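Local coordinates for protein Poly(A) ribonuclease POP2 (Saccharomyces cerevisiae, PDB 1UOC) that degrades the poly(A) tails of messenger RNA from the 3' end as a nuclease subunit of the CCR4-NOT deadenylase complex, through its metal-dependent DEDD-type RNase domain, at residues A[11-16]-A[90-95]; A[196-201]-A[274-279]. All blocks are in the same frame, centred on the assembly; numbering follows the deposited sequence.

Contact 1: A[11-16]-A[90-95]; sequences PNYLFV and GNKPDN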
# COMPACT_ATOMS: atom_id res chain seq x y z
N PRO A 11 -10.36 17.85 7.27
CA PRO A 11 -9.43 18.41 6.28
C PRO A 11 -7.95 18.05 6.39
O PRO A 11 -7.33 17.69 5.39
CB PRO A 11 -9.67 19.92 6.41
CG PRO A 11 -11.11 19.98 6.72
CD PRO A 11 -11.26 18.90 7.77
N ASN A 12 -7.39 18.15 7.59
CA ASN A 12 -5.97 17.86 7.77
C ASN A 12 -5.57 16.39 7.56
O ASN A 12 -4.39 16.06 7.54
CB ASN A 12 -5.51 18.38 9.15
CG ASN A 12 -4.89 17.30 10.03
OD1 ASN A 12 -5.60 16.51 10.66
ND2 ASN A 12 -3.55 17.28 10.10
N TYR A 13 -6.56 15.52 7.38
CA TYR A 13 -6.26 14.11 7.13
C TYR A 13 -5.85 13.94 5.67
O TYR A 13 -5.19 12.97 5.31
CB TYR A 13 -7.49 13.23 7.37
CG TYR A 13 -7.84 12.93 8.81
CD1 TYR A 13 -8.67 11.86 9.12
CD2 TYR A 13 -7.35 13.71 9.85
CE1 TYR A 13 -9.00 11.56 10.44
CE2 TYR A 13 -7.68 13.42 11.18
CZ TYR A 13 -8.50 12.34 11.46
OH TYR A 13 -8.82 12.03 12.76
N LEU A 14 -6.26 14.89 4.83
CA LEU A 14 -5.98 14.81 3.40
C LEU A 14 -4.74 15.60 2.96
O LEU A 14 -4.76 16.32 1.96
CB LEU A 14 -7.21 15.27 2.62
CG LEU A 14 -8.55 14.69 3.13
CD1 LEU A 14 -9.71 15.26 2.31
CD2 LEU A 14 -8.52 13.16 3.04
N PHE A 15 -3.66 15.44 3.71
CA PHE A 15 -2.40 16.10 3.42
C PHE A 15 -1.34 15.01 3.26
O PHE A 15 -1.22 14.14 4.12
CB PHE A 15 -2.02 17.03 4.58
CG PHE A 15 -0.61 17.53 4.51
CD1 PHE A 15 -0.24 18.47 3.55
CD2 PHE A 15 0.37 17.04 5.37
CE1 PHE A 15 1.09 18.90 3.44
CE2 PHE A 15 1.70 17.46 5.27
CZ PHE A 15 2.06 18.40 4.30
N VAL A 16 -0.58 15.06 2.16
CA VAL A 16 0.47 14.09 1.89
C VAL A 16 1.86 14.72 1.96
O VAL A 16 2.16 15.64 1.20
CB VAL A 16 0.32 13.47 0.49
CG1 VAL A 16 1.44 12.48 0.24
CG2 VAL A 16 -1.02 12.79 0.34
N GLY A 90 -9.81 4.85 12.00
CA GLY A 90 -9.51 5.84 10.98
C GLY A 90 -9.10 7.21 11.49
O GLY A 90 -8.98 8.15 10.71
N ASN A 91 -8.91 7.34 12.81
CA ASN A 91 -8.48 8.60 13.39
C ASN A 91 -7.02 8.81 13.04
O ASN A 91 -6.26 7.84 12.93
CB ASN A 91 -8.62 8.58 14.91
CG ASN A 91 -10.04 8.36 15.36
OD1 ASN A 91 -10.28 7.69 16.36
ND2 ASN A 91 -11.00 8.94 14.63
N LYS A 92 -6.63 10.07 12.88
CA LYS A 92 -5.26 10.43 12.55
C LYS A 92 -4.83 11.61 13.42
O LYS A 92 -5.67 12.30 13.99
CB LYS A 92 -5.18 10.81 11.07
CG LYS A 92 -5.42 9.63 10.09
CD LYS A 92 -5.50 10.14 8.63
CE LYS A 92 -5.10 9.07 7.61
NZ LYS A 92 -3.62 8.82 7.56
N PRO A 93 -3.52 11.83 13.56
CA PRO A 93 -3.05 12.95 14.38
C PRO A 93 -3.56 14.28 13.84
O PRO A 93 -3.56 14.50 12.62
CB PRO A 93 -1.53 12.82 14.30
CG PRO A 93 -1.29 12.03 13.03
CD PRO A 93 -2.38 11.02 13.09
N ASP A 94 -4.01 15.16 14.73
CA ASP A 94 -4.55 16.47 14.32
C ASP A 94 -3.47 17.44 13.85
O ASP A 94 -3.76 18.41 13.15
CB ASP A 94 -5.36 17.10 15.46
CG ASP A 94 -6.64 16.31 15.78
OD1 ASP A 94 -7.32 15.86 14.84
OD2 ASP A 94 -6.95 16.16 16.99
N ASN A 95 -2.23 17.17 14.23
CA ASN A 95 -1.11 17.99 13.81
C ASN A 95 -0.07 17.15 13.09
O ASN A 95 0.17 16.01 13.45
CB ASN A 95 -0.45 18.66 15.02
CG ASN A 95 -1.05 20.01 15.35
OD1 ASN A 95 -0.35 20.92 15.78
ND2 ASN A 95 -2.36 20.14 15.14
O HOH W 1 -3.16 11.46 6.24
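The ring of Tyr-13 lies across the aliphatic part of Lys-92, whose CB stands over the ring centre, 3.6 Å from the centroid and 12° off the normal, a CH-pi contact. Further along the lysine, CD rests 3.6 Å from Tyr-13 CG, so CB covers the middle of the ring and CD its CG and CD1 side. Chi1 of Tyr-13 (-77°) sets CG beside the backbone N, anti to the carbonyl carbon; at the far end of the ring OH accepts a nearly straight bond from Lys-92 N, 2.9 Å long. Tyrosine suits the place because it offers both a flat apolar face and a polar tip for a main-chain N-H.

Lysine suits its side equally: the chain is apolar along the ring, while NZ goes on to Leu-85 O and the hydroxyls of Ser-84 and Ser-98. A water bridges NZ to Tyr-13 O, 2.7 Å from that oxygen. Beside the ring, the amide of Asn-12 lies against the backbone of Pro-93 and Asp-94. Far from the annotated sites, this contact joins the N-terminal 3-10 turn to the connection between strands 77-86 and 99-103 in the RNase H-like fold of DEDD nucleases.

Contact 2: A[196-201]-A[274-279]; sequences NFYDLN and DFAKYQ
Gln-279 carries its side chain past Tyr-198 to the backbone of the edge strand. Its CA sits over one face of the Tyr-198 ring, offset toward the rim, and CB is 3.8 Å from the phenol OH. CG, anti to the backbone N (chi1 -176°), lies 3.7 Å from Asn-196 OD1 and equally near Phe-197 O; the ND2 of that asparagine is hydrogen-bonded to Asp-154 O. A bend at chi2 (-73°) then brings CD toward the strand, and at the tip OE1 accepts from Phe-197 N at 2.9 Å. That N-H points in the carbonyl plane onto a lone pair, and the bond is nearly straight. Glutamine suits the site: its two methylenes span the distance from the loop to the strand, and its amide oxygen then serves a main-chain donor.

Tyr-198 brings its ring in nearly perpendicular to the glutamine amide, the planes 85° apart. The ring edge faces the 3-10 turn, with CE2 3.6 Å from Phe-275 O and OH 3.2 Å from Ala-276 CA, the alanine methyl close by. The turn itself is braced by an Asx turn, in which Asp-274 OD2 accepts from Ala-276 N at 2.6 Å. Water completes the junction, accepting from Asp-199 N and donating to Tyr-278 O.

Strand 197-199 is the outermost on this side of the sheet and pairs with strand 157-160 through Trp-158 and Thr-160. Gln-279, at the end of the 274-279 segment, meets it, and Phe-197 also has a backbone bond to Gly-280. Asp-199 is the N-cap of helix 200-207, its OD1 accepting weakly from Asn-201 N and also from Leu-202 N. Phe-275 and Tyr-278 pack against that helix, while Leu-200 meets helix 247-264.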
# COMPACT_ATOMS: atom_id res chain seq x y z
N ASN A 196 -0.01 -9.44 10.39
CA ASN A 196 -1.39 -8.98 10.48
C ASN A 196 -1.68 -8.06 9.30
O ASN A 196 -1.29 -6.90 9.30
CB ASN A 196 -1.58 -8.24 11.81
CG ASN A 196 -3.03 -7.91 12.12
OD1 ASN A 196 -3.92 -8.17 11.32
ND2 ASN A 196 -3.26 -7.33 13.28
N PHE A 197 -2.35 -8.57 8.27
CA PHE A 197 -2.62 -7.72 7.13
C PHE A 197 -3.89 -8.06 6.36
O PHE A 197 -4.42 -9.17 6.46
CB PHE A 197 -1.40 -7.72 6.19
CG PHE A 197 -1.36 -8.86 5.20
CD1 PHE A 197 -2.13 -8.83 4.05
CD2 PHE A 197 -0.53 -9.96 5.42
CE1 PHE A 197 -2.08 -9.87 3.12
CE2 PHE A 197 -0.47 -11.00 4.50
CZ PHE A 197 -1.25 -10.96 3.35
N TYR A 198 -4.39 -7.09 5.62
CA TYR A 198 -5.59 -7.28 4.83
C TYR A 198 -5.47 -6.74 3.42
O TYR A 198 -4.82 -5.73 3.17
CB TYR A 198 -6.79 -6.59 5.48
CG TYR A 198 -7.23 -7.20 6.78
CD1 TYR A 198 -6.57 -6.90 7.97
CD2 TYR A 198 -8.31 -8.09 6.82
CE1 TYR A 198 -6.97 -7.48 9.18
CE2 TYR A 198 -8.72 -8.67 8.02
CZ TYR A 198 -8.05 -8.37 9.19
OH TYR A 198 -8.45 -8.96 10.37
N ASP A 199 -6.09 -7.45 2.48
CA ASP A 199 -6.11 -7.00 1.10
C ASP A 199 -7.53 -6.44 0.99
O ASP A 199 -8.51 -7.19 0.90
CB ASP A 199 -5.96 -8.15 0.12
CG ASP A 199 -5.87 -7.67 -1.31
OD1 ASP A 199 -6.56 -6.68 -1.64
OD2 ASP A 199 -5.12 -8.28 -2.11
N LEU A 200 -7.65 -5.11 1.03
CA LEU A 200 -8.95 -4.46 0.96
C LEU A 200 -9.70 -4.84 -0.31
O LEU A 200 -10.92 -4.96 -0.31
CB LEU A 200 -8.77 -2.94 1.05
CG LEU A 200 -10.04 -2.09 0.98
CD1 LEU A 200 -11.06 -2.61 1.96
CD2 LEU A 200 -9.68 -0.65 1.27
N ASN A 201 -8.96 -5.02 -1.40
CA ASN A 201 -9.55 -5.39 -2.68
C ASN A 201 -10.30 -6.72 -2.52
O ASN A 201 -11.43 -6.89 -2.98
CB ASN A 201 -8.44 -5.52 -3.72
CG ASN A 201 -8.93 -6.08 -5.04
OD1 ASN A 201 -9.28 -7.25 -5.13
ND2 ASN A 201 -8.97 -5.23 -6.06
N ASP A 274 -16.72 -12.61 10.37
CA ASP A 274 -15.78 -11.54 10.71
C ASP A 274 -14.73 -11.36 9.60
O ASP A 274 -14.31 -12.34 8.98
CB ASP A 274 -15.09 -11.88 12.04
CG ASP A 274 -14.20 -10.76 12.55
OD1 ASP A 274 -14.33 -10.42 13.75
OD2 ASP A 274 -13.37 -10.22 11.79
N PHE A 275 -14.33 -10.12 9.35
CA PHE A 275 -13.33 -9.80 8.33
C PHE A 275 -12.04 -10.58 8.58
O PHE A 275 -11.37 -11.01 7.63
CB PHE A 275 -12.97 -8.30 8.35
CG PHE A 275 -13.95 -7.41 7.63
CD1 PHE A 275 -13.77 -6.03 7.63
CD2 PHE A 275 -15.05 -7.93 6.96
CE1 PHE A 275 -14.66 -5.18 6.98
CE2 PHE A 275 -15.95 -7.09 6.30
CZ PHE A 275 -15.75 -5.72 6.31
N ALA A 276 -11.70 -10.75 9.85
CA ALA A 276 -10.49 -11.45 10.25
C ALA A 276 -10.30 -12.76 9.51
O ALA A 276 -9.17 -13.21 9.31
CB ALA A 276 -10.50 -11.70 11.75
N LYS A 277 -11.40 -13.38 9.11
CA LYS A 277 -11.35 -14.65 8.40
C LYS A 277 -10.43 -14.52 7.18
O LYS A 277 -9.85 -15.50 6.72
CB LYS A 277 -12.76 -15.05 7.95
CG LYS A 277 -12.86 -16.38 7.21
CD LYS A 277 -14.27 -16.54 6.65
CE LYS A 277 -14.42 -17.82 5.83
NZ LYS A 277 -15.70 -17.82 5.05
N TYR A 278 -10.30 -13.31 6.66
CA TYR A 278 -9.44 -13.09 5.50
C TYR A 278 -8.11 -12.42 5.81
O TYR A 278 -7.40 -11.98 4.91
CB TYR A 278 -10.19 -12.30 4.43
CG TYR A 278 -11.15 -13.15 3.65
CD1 TYR A 278 -12.39 -13.51 4.19
CD2 TYR A 278 -10.81 -13.65 2.40
CE1 TYR A 278 -13.26 -14.35 3.49
CE2 TYR A 278 -11.66 -14.48 1.69
CZ TYR A 278 -12.88 -14.83 2.23
OH TYR A 278 -13.71 -15.66 1.53
N GLN A 279 -7.77 -12.34 7.08
CA GLN A 279 -6.48 -11.77 7.47
C GLN A 279 -5.42 -12.62 6.79
O GLN A 279 -5.58 -13.83 6.66
CB GLN A 279 -6.31 -11.84 9.00
CG GLN A 279 -5.05 -11.18 9.54
CD GLN A 279 -3.80 -11.97 9.23
OE1 GLN A 279 -2.83 -11.44 8.67
NE2 GLN A 279 -3.80 -13.25 9.59
O HOH W 2 -6.48 -10.36 2.73

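In the fold
Both segments of contact 1 precede those of contact 2; the centres of the two contacts lie about 24 Å apart and their nearest atoms about 12 Å. They attach to different regions of one mixed sheet. Contact 1 joins the segment leading into strand 17-19, one outermost strand, to a loop between two sheet strands, whereas contact 2 involves strand 197-199, the other outermost strand. Helix 247-264 links their surroundings, since side chains of 11-16, 90-95 and 196-201 all touch it. Contact 1 is far from the predicted metal-binding residues, but in contact 2 the side chain of Phe-197 is about 9 Å from that of Asp-166. Both lie within the RNase domain.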